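Mevalonate kinase, putative (PDB 2HFS) probably phosphorylates (R)-mevalonate with ATP to give (R)-5-phosphomevalonate, an early step of isoprenoid and sterol biosynthesis, as a member of the GHMP kinase family. Local coordinates at residues 199-202 with 203-207. Numbering follows the deposited sequence.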
loop_
_atom_site.group_PDB
_atom_site.type_symbol
_atom_site.label_atom_id
_atom_site.label_comp_id
_atom_site.label_asym_id
_atom_site.label_seq_id
_atom_site.Cartn_x
_atom_site.Cartn_y
_atom_site.Cartn_z
ATOM N N ALA A 199 0.429 7.801 11.965
ATOM C CA ALA A 199 1.799 7.624 12.424
ATOM C C ALA A 199 2.770 8.235 11.419
ATOM O O ALA A 199 2.486 8.237 10.222
ATOM C CB ALA A 199 2.085 6.147 12.622
ATOM N N SER A 200 3.899 8.748 11.915
ATOM C CA SER A 200 4.964 9.297 11.074
ATOM C C SER A 200 6.044 8.260 10.797
ATOM O O SER A 200 6.875 7.962 11.665
ATOM C CB SER A 200 5.595 10.534 11.719
ATOM O OG SER A 200 6.745 10.953 10.991
ATOM N N THR A 201 6.027 7.722 9.583
ATOM C CA THR A 201 7.028 6.741 9.145
ATOM C C THR A 201 8.446 7.143 9.551
ATOM O O THR A 201 9.132 6.398 10.259
ATOM C CB THR A 201 6.934 6.537 7.622
ATOM O OG1 THR A 201 5.618 6.078 7.296
ATOM C CG2 THR A 201 7.823 5.384 7.162
ATOM N N ALA A 202 8.866 8.330 9.109
ATOM C CA ALA A 202 10.195 8.860 9.425
ATOM C C ALA A 202 10.516 8.821 10.927
ATOM O O ALA A 202 11.599 8.379 11.311
ATOM C CB ALA A 202 10.357 10.276 8.867
ATOM N N LYS A 203 9.573 9.262 11.759
ATOM C CA LYS A 203 9.737 9.276 13.221
ATOM C C LYS A 203 9.863 7.885 13.864
ATOM O O LYS A 203 10.678 7.676 14.767
ATOM C CB LYS A 203 8.600 10.054 13.877
ATOM C CG LYS A 203 8.464 9.808 15.362
ATOM C CD LYS A 203 7.623 10.873 16.049
ATOM C CE LYS A 203 7.820 10.824 17.561
ATOM N NZ LYS A 203 7.813 9.427 18.087
ATOM N N VAL A 204 9.041 6.942 13.411
ATOM C CA VAL A 204 9.064 5.582 13.950
ATOM C C VAL A 204 10.337 4.864 13.488
ATOM O O VAL A 204 11.023 4.200 14.281
ATOM C CB VAL A 204 7.777 4.801 13.530
ATOM C CG1 VAL A 204 7.834 3.378 14.026
ATOM C CG2 VAL A 204 6.512 5.508 14.059
ATOM N N VAL A 205 10.649 4.999 12.197
ATOM C CA VAL A 205 11.850 4.384 11.618
ATOM C C VAL A 205 13.099 4.874 12.338
ATOM O O VAL A 205 14.016 4.106 12.576
ATOM C CB VAL A 205 11.963 4.612 10.073
ATOM C CG1 VAL A 205 13.370 4.322 9.565
ATOM C CG2 VAL A 205 10.953 3.740 9.303
ATOM N N ASN A 206 13.126 6.152 12.699
ATOM C CA ASN A 206 14.270 6.693 13.444
ATOM C C ASN A 206 14.340 6.227 14.900
ATOM O O ASN A 206 15.438 5.969 15.425
ATOM C CB ASN A 206 14.321 8.206 13.300
ATOM C CG ASN A 206 14.536 8.624 11.864
ATOM O OD1 ASN A 206 15.320 8.000 11.137
ATOM N ND2 ASN A 206 13.846 9.679 11.441
ATOM N N ASP A 207 13.183 6.070 15.536
ATOM C CA ASP A 207 13.112 5.383 16.834
ATOM C C ASP A 207 13.720 3.977 16.757
ATOM O O ASP A 207 14.421 3.558 17.671
ATOM C CB ASP A 207 11.672 5.291 17.352
ATOM C CG ASP A 207 11.189 6.583 17.985
ATOM O OD1 ASP A 207 11.954 7.566 18.027
ATOM O OD2 ASP A 207 10.044 6.711 18.447
#
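Ser200 bonds to Lys203 as the N-cap of helix 201-214, a worked example of how a chain closes the first turn of a helix. This surface helix follows strand 188-194 of the four-stranded antiparallel sheet. With chi1 at 172°, OG lies beside the residue's own carbonyl carbon and faces the opening turn, where it accepts a weak, long hydrogen bond from Lys203 N at 3.4 Å. The same hydroxyl packs against Lys203 CB at 3.5 Å.

Main-chain bonds then take over. Val204 N donates to Ser200 O (3.0 Å), Val205 N to Thr201 O (2.8 Å) and Asn206 N to Ala202 O (3.0 Å). A chi1 of -63° also swings the Asn206 amide over Ala202 O, but ND2 comes very close at a poor angle, so this is not a hydrogen bond and the amide placement is doubtful.

Apolar contact is slighter: the methyls Thr201 CG2 and Val205 CG2 run side by side, 4.1 Å apart. Val204 CG2 makes van der Waals contact with the carbonyl oxygen Ser200 O at 3.4 Å. Buried Val204 also touches the loop residues His28, Val261, Thr286 and Arg288, and Thr201 OG1 hydrogen-bonds to Thr286 OG1, so this first turn is tied to neighbouring loops.

Charge is paired one turn on: Lys203 NZ, brought round by a bend at chi4, forms a salt bridge with Asp207 OD2 at 3.5 Å, and that oxygen also pairs with Arg288. Two cations sharing one carboxylate oxygen would be expected to favour ionised Asp207. At the helix start, the long serine cap serves an N-H that has no main-chain partner four residues back, and i to i+4 bonds hold the turn that follows.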